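Side-chain contacts in rhamnose ABC transporter, rhamnose-binding protein (Actinomyces odontolyticus ATCC 17982, PDB 5BQ3), which probably binds a carbohydrate, likely rhamnose, outside the cell membrane and hands it to an ABC transporter for uptake: residues I189-Y194 / Q207-A212; R232-S237 / V243-L248; V155-A160 / A169-M174. All blocks are in the same frame, centred on the assembly; numbering follows the deposited sequence.

Interaction 1: residues I189-Y194 / Q207-A212; sequences IVAKVY and QGLLQA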
ATOM      1  N   ILE A 189      10.434 -17.722 -14.912  1.00 34.15           N
ATOM      2  CA  ILE A 189       9.647 -18.165 -13.757  1.00 32.60           C
ATOM      3  C   ILE A 189       9.599 -19.695 -13.822  1.00 36.01           C
ATOM      4  O   ILE A 189       9.197 -20.255 -14.845  1.00 36.95           O
ATOM      5  CB  ILE A 189       8.240 -17.501 -13.665  1.00 35.08           C
ATOM      6  CG1 ILE A 189       8.313 -15.945 -13.698  1.00 34.98           C
ATOM      7  CG2 ILE A 189       7.436 -18.012 -12.452  1.00 34.48           C
ATOM      8  CD1 ILE A 189       9.161 -15.218 -12.580  1.00 41.30           C
ATOM      9  N   VAL A 190      10.089 -20.358 -12.768  1.00 31.16           N
ATOM     10  CA  VAL A 190      10.179 -21.821 -12.712  1.00 31.06           C
ATOM     11  C   VAL A 190       9.209 -22.414 -11.664  1.00 34.94           C
ATOM     12  O   VAL A 190       8.986 -23.624 -11.671  1.00 35.99           O
ATOM     13  CB  VAL A 190      11.638 -22.315 -12.482  1.00 34.42           C
ATOM     14  CG1 VAL A 190      12.559 -21.874 -13.616  1.00 34.67           C
ATOM     15  CG2 VAL A 190      12.186 -21.864 -11.132  1.00 33.32           C
ATOM     16  N   ALA A 191       8.651 -21.577 -10.769  1.00 30.31           N
ATOM     17  CA  ALA A 191       7.723 -22.016  -9.727  1.00 30.03           C
ATOM     18  C   ALA A 191       6.820 -20.885  -9.232  1.00 33.80           C
ATOM     19  O   ALA A 191       7.221 -19.719  -9.231  1.00 32.73           O
ATOM     20  CB  ALA A 191       8.489 -22.605  -8.551  1.00 30.73           C
ATOM     21  N   LYS A 192       5.602 -21.253  -8.792  1.00 31.16           N
ATOM     22  CA  LYS A 192       4.585 -20.370  -8.221  1.00 30.74           C
ATOM     23  C   LYS A 192       3.958 -21.074  -7.016  1.00 37.10           C
ATOM     24  O   LYS A 192       3.036 -21.882  -7.173  1.00 37.90           O
ATOM     25  CB  LYS A 192       3.525 -19.978  -9.265  1.00 32.78           C
ATOM     26  CG  LYS A 192       3.962 -18.872 -10.220  1.00 41.10           C
ATOM     27  CD  LYS A 192       2.800 -17.954 -10.600  1.00 48.46           C
ATOM     28  CE  LYS A 192       2.002 -18.450 -11.774  1.00 56.50           C
ATOM     29  NZ  LYS A 192       0.768 -17.647 -11.970  1.00 64.36           N
ATOM     30  N   VAL A 193       4.504 -20.809  -5.816  1.00 34.24           N
ATOM     31  CA  VAL A 193       4.045 -21.417  -4.561  1.00 34.82           C
ATOM     32  C   VAL A 193       3.239 -20.404  -3.736  1.00 39.00           C
ATOM     33  O   VAL A 193       3.378 -19.195  -3.933  1.00 37.27           O
ATOM     34  CB  VAL A 193       5.187 -22.052  -3.729  1.00 39.05           C
ATOM     35  CG1 VAL A 193       5.738 -23.297  -4.416  1.00 39.50           C
ATOM     36  CG2 VAL A 193       6.298 -21.049  -3.423  1.00 38.32           C
ATOM     37  N   TYR A 194       2.393 -20.905  -2.816  1.00 37.47           N
ATOM     38  CA  TYR A 194       1.519 -20.065  -2.003  1.00 37.36           C
ATOM     39  C   TYR A 194       1.707 -20.325  -0.503  1.00 42.58           C
ATOM     40  O   TYR A 194       1.505 -21.446  -0.026  1.00 43.29           O
ATOM     41  CB  TYR A 194       0.051 -20.263  -2.428  1.00 38.82           C
ATOM     42  CG  TYR A 194      -0.182 -19.950  -3.892  1.00 40.23           C
ATOM     43  CD1 TYR A 194      -0.282 -18.635  -4.338  1.00 41.31           C
ATOM     44  CD2 TYR A 194      -0.258 -20.967  -4.840  1.00 41.92           C
ATOM     45  CE1 TYR A 194      -0.460 -18.339  -5.689  1.00 42.44           C
ATOM     46  CE2 TYR A 194      -0.436 -20.684  -6.194  1.00 43.01           C
ATOM     47  CZ  TYR A 194      -0.541 -19.367  -6.613  1.00 50.06           C
ATOM     48  OH  TYR A 194      -0.723 -19.076  -7.945  1.00 51.70           O
ATOM     49  N   GLN A 207      11.245 -23.764   1.937  1.00 42.24           N
ATOM     50  CA  GLN A 207      12.085 -24.936   2.200  1.00 43.44           C
ATOM     51  C   GLN A 207      11.953 -25.946   1.049  1.00 47.92           C
ATOM     52  O   GLN A 207      12.968 -26.430   0.546  1.00 48.38           O
ATOM     53  CB  GLN A 207      11.695 -25.572   3.547  1.00 46.04           C
ATOM     54  CG  GLN A 207      12.695 -26.606   4.069  1.00 62.23           C
ATOM     55  CD  GLN A 207      12.330 -27.189   5.417  1.00 84.74           C
ATOM     56  OE1 GLN A 207      11.284 -26.889   6.011  1.00 79.73           O
ATOM     57  NE2 GLN A 207      13.195 -28.048   5.932  1.00 80.99           N
ATOM     58  N   GLY A 208      10.712 -26.218   0.635  1.00 44.11           N
ATOM     59  CA  GLY A 208      10.389 -27.124  -0.462  1.00 44.02           C
ATOM     60  C   GLY A 208      10.756 -26.576  -1.828  1.00 46.91           C
ATOM     61  O   GLY A 208      11.018 -27.348  -2.755  1.00 47.50           O
ATOM     62  N   LEU A 209      10.778 -25.234  -1.954  1.00 41.41           N
ATOM     63  CA  LEU A 209      11.126 -24.492  -3.169  1.00 40.10           C
ATOM     64  C   LEU A 209      12.581 -24.759  -3.572  1.00 42.97           C
ATOM     65  O   LEU A 209      12.852 -24.987  -4.751  1.00 42.42           O
ATOM     66  CB  LEU A 209      10.900 -22.988  -2.923  1.00 39.31           C
ATOM     67  CG  LEU A 209      10.642 -22.070  -4.116  1.00 43.41           C
ATOM     68  CD1 LEU A 209       9.427 -22.512  -4.913  1.00 43.68           C
ATOM     69  CD2 LEU A 209      10.423 -20.648  -3.644  1.00 44.94           C
ATOM     70  N   LEU A 210      13.504 -24.760  -2.589  1.00 39.27           N
ATOM     71  CA  LEU A 210      14.927 -25.021  -2.807  1.00 39.27           C
ATOM     72  C   LEU A 210      15.192 -26.524  -2.952  1.00 43.87           C
ATOM     73  O   LEU A 210      16.236 -26.905  -3.480  1.00 44.73           O
ATOM     74  CB  LEU A 210      15.787 -24.422  -1.671  1.00 39.56           C
ATOM     75  CG  LEU A 210      16.286 -22.958  -1.808  1.00 43.22           C
ATOM     76  CD1 LEU A 210      17.045 -22.715  -3.110  1.00 42.99           C
ATOM     77  CD2 LEU A 210      15.177 -21.942  -1.600  1.00 44.55           C
ATOM     78  N   GLN A 211      14.249 -27.372  -2.497  1.00 40.02           N
ATOM     79  CA  GLN A 211      14.335 -28.829  -2.617  1.00 40.47           C
ATOM     80  C   GLN A 211      13.973 -29.259  -4.041  1.00 43.90           C
ATOM     81  O   GLN A 211      14.660 -30.105  -4.614  1.00 44.55           O
ATOM     82  CB  GLN A 211      13.423 -29.520  -1.590  1.00 42.36           C
ATOM     83  CG  GLN A 211      14.030 -29.592  -0.187  1.00 59.00           C
ATOM     84  CD  GLN A 211      13.076 -30.073   0.887  1.00 78.61           C
ATOM     85  OE1 GLN A 211      11.933 -30.480   0.631  1.00 75.37           O
ATOM     86  NE2 GLN A 211      13.533 -30.034   2.130  1.00 68.67           N
ATOM     87  N   ALA A 212      12.910 -28.656  -4.615  1.00 39.54           N
ATOM     88  CA  ALA A 212      12.419 -28.926  -5.970  1.00 39.29           C
ATOM     89  C   ALA A 212      13.215 -28.162  -7.032  1.00 42.88           C
ATOM     90  O   ALA A 212      13.337 -28.644  -8.158  1.00 42.82           O
ATOM     91  CB  ALA A 212      10.945 -28.568  -6.069  1.00 39.46           C
TER
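L209 reaches from the last turns of helix 199-212 onto the edge strand 187-194, where its methyls meet A191 and V193 on one face of a parallel sheet. This is the alternating strand-and-helix architecture of one lobe of a periplasmic binding protein, and the helix follows directly on the strand it touches. One branch does most of the work: L209 CD1 lies 3.8 Å from A191 CB and 3.8 Å from V193 CG2, so it spans two residues that are two apart on the strand and both directed at the helix. V193 offers its second methyl to the same carbon, CG1 standing 3.8 Å from L209 CD1. The first bond of the L209 side chain does not aim at the strand; with CG anti to the backbone N (chi1 -156°) the branched end is brought over to it. The contact is small and purely apolar.

Further out, backbone hydrogen bonds to I157 hold A191 and V193 in line with strand 153-159, and V193 is also bonded to S159. On that neighbouring strand L209 touches A156 as well, so its side chain lies over two strands. K192, between the two contact residues, points to the other face of the sheet, against I171. The second branch of L209 is the looser one, CD2 approaching V193 CG2 at 4.2 Å.

Interaction 2: residues R232-S237 / V243-L248; sequences RYLSTS and VFLTGL
Both methyls of L234 are engaged across the contact, CD2 by V243 just before strand 244-247 and CD1 by L245 within it. CD2 stands 3.9 Å from V243 CB and 4.1 Å from V243 CG1, while CD1 lies 3.8 Å from L245 CB. L245 also brings its own branch end, CD2, to 4.1 Å from L234 CD1. The leucine crosses V243 at roughly a right angle and L245 more slantwise, so its fork sits over two residues that both turn toward the helix. Its conformation explains the reach: CG stands anti to the carbonyl carbon (chi1 -72°) and the chain is extended beyond it, which carries the fork out to V243 and L245. In V243, CG1 is anti to the backbone N (chi1 175°), which sets it beside L234 CD2. An alanine at L234 would remove both methyls and is likely to open a gap between the helix and V243 and L245.

Just past the helix, S237 OG turns back to hydrogen-bond L234 O at 3.1 Å, from above the carbonyl plane, and the same hydroxyl lies above one face of the Y233 ring, displaced toward its rim. Around this core, V243 touches L210 of the neighbouring helix 199-212, L245 packs on I227 and A231 one or two turns earlier in its own covering helix, and L234 meets Y239 and T262. The helix with its returning edge strand forms the second half of the beta-alpha-beta unit 218-221, 224-236, 244-247, a building block of the periplasmic binding protein fold.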
ATOM      1  N   ARG A 232      14.093 -15.790   6.748  1.00 41.06           N
ATOM      2  CA  ARG A 232      14.454 -16.567   7.931  1.00 42.35           C
ATOM      3  C   ARG A 232      15.010 -17.934   7.521  1.00 46.41           C
ATOM      4  O   ARG A 232      15.926 -18.432   8.177  1.00 48.05           O
ATOM      5  CB  ARG A 232      13.249 -16.725   8.867  1.00 43.00           C
ATOM      6  CG  ARG A 232      13.642 -17.071  10.303  1.00 54.31           C
ATOM      7  CD  ARG A 232      12.479 -17.003  11.274  1.00 58.97           C
ATOM      8  NE  ARG A 232      11.542 -18.112  11.097  1.00 59.24           N
ATOM      9  CZ  ARG A 232      10.332 -17.992  10.566  1.00 69.36           C
ATOM     10  NH1 ARG A 232       9.892 -16.806  10.157  1.00 56.50           N
ATOM     11  NH2 ARG A 232       9.547 -19.053  10.445  1.00 53.57           N
ATOM     12  N   TYR A 233      14.478 -18.519   6.428  1.00 41.30           N
ATOM     13  CA  TYR A 233      14.941 -19.805   5.908  1.00 41.39           C
ATOM     14  C   TYR A 233      16.309 -19.664   5.237  1.00 45.08           C
ATOM     15  O   TYR A 233      17.203 -20.455   5.536  1.00 45.44           O
ATOM     16  CB  TYR A 233      13.920 -20.430   4.931  1.00 41.61           C
ATOM     17  CG  TYR A 233      14.473 -21.614   4.164  1.00 44.14           C
ATOM     18  CD1 TYR A 233      14.676 -22.842   4.789  1.00 47.57           C
ATOM     19  CD2 TYR A 233      14.837 -21.496   2.826  1.00 44.25           C
ATOM     20  CE1 TYR A 233      15.226 -23.922   4.100  1.00 49.42           C
ATOM     21  CE2 TYR A 233      15.388 -22.568   2.126  1.00 45.63           C
ATOM     22  CZ  TYR A 233      15.575 -23.783   2.766  1.00 55.87           C
ATOM     23  OH  TYR A 233      16.104 -24.851   2.077  1.00 59.04           O
ATOM     24  N   LEU A 234      16.458 -18.684   4.318  1.00 41.24           N
ATOM     25  CA  LEU A 234      17.687 -18.447   3.556  1.00 42.01           C
ATOM     26  C   LEU A 234      18.883 -18.097   4.449  1.00 49.54           C
ATOM     27  O   LEU A 234      19.975 -18.606   4.198  1.00 50.07           O
ATOM     28  CB  LEU A 234      17.485 -17.356   2.495  1.00 40.85           C
ATOM     29  CG  LEU A 234      16.632 -17.744   1.285  1.00 43.93           C
ATOM     30  CD1 LEU A 234      16.031 -16.524   0.639  1.00 42.92           C
ATOM     31  CD2 LEU A 234      17.430 -18.539   0.268  1.00 46.30           C
ATOM     32  N   SER A 235      18.673 -17.274   5.500  1.00 48.22           N
ATOM     33  CA  SER A 235      19.723 -16.858   6.441  1.00 50.45           C
ATOM     34  C   SER A 235      20.266 -18.027   7.280  1.00 57.69           C
ATOM     35  O   SER A 235      21.435 -17.999   7.672  1.00 59.08           O
ATOM     36  CB  SER A 235      19.209 -15.766   7.371  1.00 53.86           C
ATOM     37  OG  SER A 235      18.087 -16.208   8.116  1.00 61.92           O
ATOM     38  N   THR A 236      19.421 -19.042   7.554  1.00 55.00           N
ATOM     39  CA  THR A 236      19.782 -20.220   8.354  1.00 56.78           C
ATOM     40  C   THR A 236      20.256 -21.395   7.475  1.00 61.32           C
ATOM     41  O   THR A 236      20.735 -22.397   8.011  1.00 62.56           O
ATOM     42  CB  THR A 236      18.599 -20.652   9.244  1.00 65.39           C
ATOM     43  OG1 THR A 236      17.438 -20.864   8.437  1.00 63.74           O
ATOM     44  CG2 THR A 236      18.297 -19.649  10.355  1.00 64.06           C
ATOM     45  N   SER A 237      20.133 -21.272   6.137  1.00 56.90           N
ATOM     46  CA  SER A 237      20.534 -22.315   5.186  1.00 56.81           C
ATOM     47  C   SER A 237      21.851 -21.965   4.463  1.00 62.10           C
ATOM     48  O   SER A 237      22.399 -20.876   4.660  1.00 61.97           O
ATOM     49  CB  SER A 237      19.424 -22.566   4.166  1.00 57.91           C
ATOM     50  OG  SER A 237      19.240 -21.458   3.302  1.00 62.44           O
ATOM     51  N   VAL A 243      21.173 -17.370  -3.167  1.00 43.71           N
ATOM     52  CA  VAL A 243      19.819 -17.202  -3.698  1.00 41.01           C
ATOM     53  C   VAL A 243      19.310 -15.839  -3.215  1.00 43.09           C
ATOM     54  O   VAL A 243      19.218 -15.606  -2.006  1.00 42.54           O
ATOM     55  CB  VAL A 243      18.864 -18.375  -3.318  1.00 43.99           C
ATOM     56  CG1 VAL A 243      17.432 -18.109  -3.783  1.00 42.32           C
ATOM     57  CG2 VAL A 243      19.363 -19.703  -3.879  1.00 44.35           C
ATOM     58  N   PHE A 244      19.021 -14.936  -4.165  1.00 38.39           N
ATOM     59  CA  PHE A 244      18.536 -13.584  -3.887  1.00 37.36           C
ATOM     60  C   PHE A 244      17.066 -13.590  -3.478  1.00 37.68           C
ATOM     61  O   PHE A 244      16.294 -14.414  -3.959  1.00 36.51           O
ATOM     62  CB  PHE A 244      18.730 -12.673  -5.112  1.00 39.78           C
ATOM     63  CG  PHE A 244      20.169 -12.387  -5.456  1.00 43.41           C
ATOM     64  CD1 PHE A 244      20.831 -11.297  -4.902  1.00 47.91           C
ATOM     65  CD2 PHE A 244      20.861 -13.196  -6.351  1.00 46.71           C
ATOM     66  CE1 PHE A 244      22.168 -11.034  -5.219  1.00 50.60           C
ATOM     67  CE2 PHE A 244      22.197 -12.933  -6.668  1.00 51.23           C
ATOM     68  CZ  PHE A 244      22.840 -11.854  -6.099  1.00 50.32           C
ATOM     69  N   LEU A 245      16.679 -12.668  -2.592  1.00 32.56           N
ATOM     70  CA  LEU A 245      15.297 -12.553  -2.155  1.00 30.67           C
ATOM     71  C   LEU A 245      14.850 -11.103  -2.222  1.00 34.21           C
ATOM     72  O   LEU A 245      15.474 -10.216  -1.639  1.00 34.23           O
ATOM     73  CB  LEU A 245      15.068 -13.143  -0.748  1.00 30.68           C
ATOM     74  CG  LEU A 245      13.660 -12.956  -0.154  1.00 34.20           C
ATOM     75  CD1 LEU A 245      12.613 -13.778  -0.889  1.00 32.92           C
ATOM     76  CD2 LEU A 245      13.645 -13.276   1.298  1.00 37.40           C
ATOM     77  N   THR A 246      13.750 -10.883  -2.935  1.00 30.32           N
ATOM     78  CA  THR A 246      13.138  -9.574  -3.106  1.00 29.89           C
ATOM     79  C   THR A 246      11.608  -9.744  -3.113  1.00 33.11           C
ATOM     80  O   THR A 246      11.097 -10.867  -3.042  1.00 32.37           O
ATOM     81  CB  THR A 246      13.708  -8.872  -4.358  1.00 38.11           C
ATOM     82  OG1 THR A 246      13.242  -7.527  -4.388  1.00 38.67           O
ATOM     83  CG2 THR A 246      13.365  -9.580  -5.655  1.00 35.66           C
ATOM     84  N   GLY A 247      10.906  -8.623  -3.157  1.00 29.64           N
ATOM     85  CA  GLY A 247       9.453  -8.586  -3.163  1.00 28.52           C
ATOM     86  C   GLY A 247       8.943  -7.393  -2.396  1.00 31.67           C
ATOM     87  O   GLY A 247       9.514  -6.303  -2.491  1.00 31.09           O
ATOM     88  N   LEU A 248       7.872  -7.602  -1.619  1.00 28.13           N
ATOM     89  CA  LEU A 248       7.254  -6.553  -0.811  1.00 27.86           C
ATOM     90  C   LEU A 248       7.348  -6.912   0.663  1.00 32.61           C
ATOM     91  O   LEU A 248       6.819  -7.942   1.067  1.00 32.78           O
ATOM     92  CB  LEU A 248       5.791  -6.317  -1.239  1.00 27.18           C
ATOM     93  CG  LEU A 248       5.541  -6.069  -2.730  1.00 31.39           C
ATOM     94  CD1 LEU A 248       4.107  -6.310  -3.069  1.00 31.33           C
ATOM     95  CD2 LEU A 248       5.939  -4.664  -3.147  1.00 33.69           C
TER

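Interaction 3: residues V155-A160 / A169-M174; sequences VAILSA and AWIKFM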
ATOM      1  N   VAL A 155      13.854 -17.909 -11.590  1.00 33.83           N
ATOM      2  CA  VAL A 155      13.170 -17.187 -10.510  1.00 32.31           C
ATOM      3  C   VAL A 155      11.887 -17.937 -10.082  1.00 35.16           C
ATOM      4  O   VAL A 155      11.199 -18.506 -10.924  1.00 35.15           O
ATOM      5  CB  VAL A 155      12.867 -15.726 -10.964  1.00 35.68           C
ATOM      6  CG1 VAL A 155      12.155 -14.923  -9.882  1.00 34.34           C
ATOM      7  CG2 VAL A 155      14.140 -15.009 -11.401  1.00 36.25           C
ATOM      8  N   ALA A 156      11.582 -17.932  -8.771  1.00 30.82           N
ATOM      9  CA  ALA A 156      10.389 -18.555  -8.193  1.00 30.20           C
ATOM     10  C   ALA A 156       9.546 -17.515  -7.453  1.00 33.38           C
ATOM     11  O   ALA A 156      10.101 -16.613  -6.831  1.00 32.93           O
ATOM     12  CB  ALA A 156      10.786 -19.677  -7.248  1.00 31.20           C
ATOM     13  N   ILE A 157       8.210 -17.633  -7.523  1.00 29.75           N
ATOM     14  CA  ILE A 157       7.301 -16.697  -6.855  1.00 28.72           C
ATOM     15  C   ILE A 157       6.658 -17.379  -5.634  1.00 32.92           C
ATOM     16  O   ILE A 157       6.070 -18.452  -5.764  1.00 32.85           O
ATOM     17  CB  ILE A 157       6.238 -16.109  -7.836  1.00 31.40           C
ATOM     18  CG1 ILE A 157       6.916 -15.345  -9.008  1.00 31.80           C
ATOM     19  CG2 ILE A 157       5.230 -15.200  -7.097  1.00 30.76           C
ATOM     20  CD1 ILE A 157       6.048 -15.119 -10.242  1.00 38.28           C
ATOM     21  N   LEU A 158       6.796 -16.750  -4.449  1.00 29.73           N
ATOM     22  CA  LEU A 158       6.198 -17.188  -3.190  1.00 29.82           C
ATOM     23  C   LEU A 158       5.148 -16.146  -2.807  1.00 35.51           C
ATOM     24  O   LEU A 158       5.464 -15.130  -2.178  1.00 35.45           O
ATOM     25  CB  LEU A 158       7.258 -17.390  -2.083  1.00 29.98           C
ATOM     26  CG  LEU A 158       6.805 -18.204  -0.855  1.00 34.32           C
ATOM     27  CD1 LEU A 158       7.861 -19.178  -0.432  1.00 34.95           C
ATOM     28  CD2 LEU A 158       6.450 -17.305   0.309  1.00 36.26           C
ATOM     29  N   SER A 159       3.904 -16.383  -3.244  1.00 32.76           N
ATOM     30  CA  SER A 159       2.771 -15.484  -3.039  1.00 32.55           C
ATOM     31  C   SER A 159       2.019 -15.775  -1.722  1.00 37.93           C
ATOM     32  O   SER A 159       2.440 -16.635  -0.942  1.00 37.83           O
ATOM     33  CB  SER A 159       1.820 -15.598  -4.223  1.00 36.51           C
ATOM     34  OG  SER A 159       0.882 -14.537  -4.229  1.00 45.56           O
ATOM     35  N   ALA A 160       0.910 -15.041  -1.478  1.00 35.33           N
ATOM     36  CA  ALA A 160       0.037 -15.193  -0.311  1.00 35.83           C
ATOM     37  C   ALA A 160      -0.918 -16.380  -0.555  1.00 41.19           C
ATOM     38  O   ALA A 160      -0.431 -17.482  -0.801  1.00 41.39           O
ATOM     39  CB  ALA A 160      -0.729 -13.901  -0.077  1.00 36.21           C
ATOM     40  N   ALA A 169      -2.956 -10.139  -9.335  1.00 35.86           N
ATOM     41  CA  ALA A 169      -2.929  -9.008 -10.256  1.00 35.93           C
ATOM     42  C   ALA A 169      -1.483  -8.608 -10.569  1.00 40.15           C
ATOM     43  O   ALA A 169      -1.160  -8.417 -11.741  1.00 40.80           O
ATOM     44  CB  ALA A 169      -3.694  -7.828  -9.668  1.00 36.32           C
ATOM     45  N   TRP A 170      -0.609  -8.520  -9.530  1.00 36.25           N
ATOM     46  CA  TRP A 170       0.811  -8.165  -9.681  1.00 36.28           C
ATOM     47  C   TRP A 170       1.589  -9.255 -10.428  1.00 39.31           C
ATOM     48  O   TRP A 170       2.452  -8.918 -11.241  1.00 39.85           O
ATOM     49  CB  TRP A 170       1.491  -7.886  -8.323  1.00 34.87           C
ATOM     50  CG  TRP A 170       0.853  -6.822  -7.471  1.00 35.78           C
ATOM     51  CD1 TRP A 170       0.332  -5.631  -7.888  1.00 38.97           C
ATOM     52  CD2 TRP A 170       0.769  -6.817  -6.036  1.00 35.17           C
ATOM     53  NE1 TRP A 170      -0.139  -4.916  -6.809  1.00 38.25           N
ATOM     54  CE2 TRP A 170       0.127  -5.616  -5.659  1.00 39.22           C
ATOM     55  CE3 TRP A 170       1.151  -7.724  -5.032  1.00 36.03           C
ATOM     56  CZ2 TRP A 170      -0.146  -5.302  -4.319  1.00 38.19           C
ATOM     57  CZ3 TRP A 170       0.863  -7.421  -3.710  1.00 37.13           C
ATOM     58  CH2 TRP A 170       0.238  -6.216  -3.362  1.00 37.71           C
ATOM     59  N   ILE A 171       1.282 -10.550 -10.152  1.00 34.33           N
ATOM     60  CA  ILE A 171       1.900 -11.719 -10.798  1.00 34.12           C
ATOM     61  C   ILE A 171       1.533 -11.729 -12.298  1.00 38.73           C
ATOM     62  O   ILE A 171       2.418 -11.956 -13.123  1.00 39.31           O
ATOM     63  CB  ILE A 171       1.517 -13.049 -10.074  1.00 36.98           C
ATOM     64  CG1 ILE A 171       2.212 -13.145  -8.695  1.00 36.37           C
ATOM     65  CG2 ILE A 171       1.834 -14.293 -10.931  1.00 38.48           C
ATOM     66  CD1 ILE A 171       1.522 -14.051  -7.666  1.00 39.48           C
ATOM     67  N   LYS A 172       0.250 -11.455 -12.642  1.00 34.91           N
ATOM     68  CA  LYS A 172      -0.233 -11.415 -14.030  1.00 35.63           C
ATOM     69  C   LYS A 172       0.495 -10.318 -14.827  1.00 38.96           C
ATOM     70  O   LYS A 172       0.930 -10.590 -15.946  1.00 39.73           O
ATOM     71  CB  LYS A 172      -1.765 -11.227 -14.088  1.00 38.77           C
ATOM     72  CG  LYS A 172      -2.376 -11.160 -15.497  1.00 54.79           C
ATOM     73  CD  LYS A 172      -2.319 -12.482 -16.267  1.00 66.36           C
ATOM     74  CE  LYS A 172      -2.680 -12.283 -17.719  1.00 80.21           C
ATOM     75  NZ  LYS A 172      -2.371 -13.485 -18.539  1.00 90.75           N
ATOM     76  N   PHE A 173       0.665  -9.108 -14.245  1.00 33.79           N
ATOM     77  CA  PHE A 173       1.393  -8.012 -14.902  1.00 33.59           C
ATOM     78  C   PHE A 173       2.862  -8.396 -15.092  1.00 36.54           C
ATOM     79  O   PHE A 173       3.440  -8.098 -16.136  1.00 38.28           O
ATOM     80  CB  PHE A 173       1.277  -6.692 -14.115  1.00 34.58           C
ATOM     81  CG  PHE A 173      -0.015  -5.917 -14.264  1.00 35.88           C
ATOM     82  CD1 PHE A 173      -0.400  -5.403 -15.496  1.00 39.93           C
ATOM     83  CD2 PHE A 173      -0.800  -5.628 -13.156  1.00 36.67           C
ATOM     84  CE1 PHE A 173      -1.581  -4.664 -15.627  1.00 41.14           C
ATOM     85  CE2 PHE A 173      -1.979  -4.888 -13.286  1.00 39.81           C
ATOM     86  CZ  PHE A 173      -2.362  -4.412 -14.520  1.00 39.06           C
HETATM   87  N   MSE A 174       3.444  -9.103 -14.097  1.00 29.96           N
HETATM   88  CA  MSE A 174       4.822  -9.604 -14.127  1.00 28.20           C
HETATM   89  C   MSE A 174       5.017 -10.604 -15.268  1.00 36.23           C
HETATM   90  O   MSE A 174       5.959 -10.453 -16.043  1.00 37.41           O
HETATM   91  CB  MSE A 174       5.193 -10.248 -12.786  1.00 27.68           C
HETATM   92  CG  MSE A 174       5.765  -9.257 -11.784  1.00 31.42           C
HETATM   93 SE   MSE A 174       6.426 -10.117 -10.172  0.75 35.09          SE
HETATM   94  CE  MSE A 174       7.909 -11.146 -10.937  1.00 32.78           C
TER
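I171 and I157 bury most of this contact, with the selenomethionine M174 next. The helix runs nearly antiparallel to the strand it covers, 164° between their directions, with the axes 11.0 Å apart, and the two isoleucines bridge that gap by sliding past each other in opposite directions. I157 meets its partner with the short branch: CG2 lies 3.9 Å from I171 CD1 and 4.0 Å from I171 CG1. That methyl is anti to the backbone N, while the longer arm, CG1 with CD1, takes the position anti to the carbonyl carbon (chi1 -60°) and heads for the next turn of the helix. There I157 CD1 finds the end of M174, 4.4 Å from CE, a loose touch. I171 extends its own long arm in the other direction along the strand, so that CD1 comes to 3.8 Å from S159 CB and also lies against S159 OG.

The interaction forms part of the beta-alpha-beta unit 153-159, 165-180, 187-194. V155, two residues before I157, packs on V145 of helix 134-149. The opposite face of the strand belongs to helix 199-212, with L158 on S202 and A206, so strand 153-159 is sandwiched between helices. Apart from the S159 hydroxyl, everything that meets here is apolar, with no polar bond joining helix to strand; the two are held by shape and by the exclusion of water, which fits a buried layer of the lobe.

Overall arrangement
All three contacts fasten helices to one four-stranded parallel sheet. Interactions 1 and 3 are nearest, their centres about 12 Å apart on adjacent strands: V193 N and I157 O lie 2.8 Å apart, a probable hydrogen bond, yet their helices cover opposite faces. Interaction 2 holds the far edge strand, its centre about 13 Å from that of interaction 1, whose helix packs beside its own through L210 CD2 and Y233 CE2, 3.8 Å apart. Interactions 2 and 3, about 16 Å between centres, meet where L248 CD1 touches W170 CZ3 at 3.5 Å. In relatives of this fold the sugar sits between two lobes; these contacts pack helices onto the sheet of one lobe.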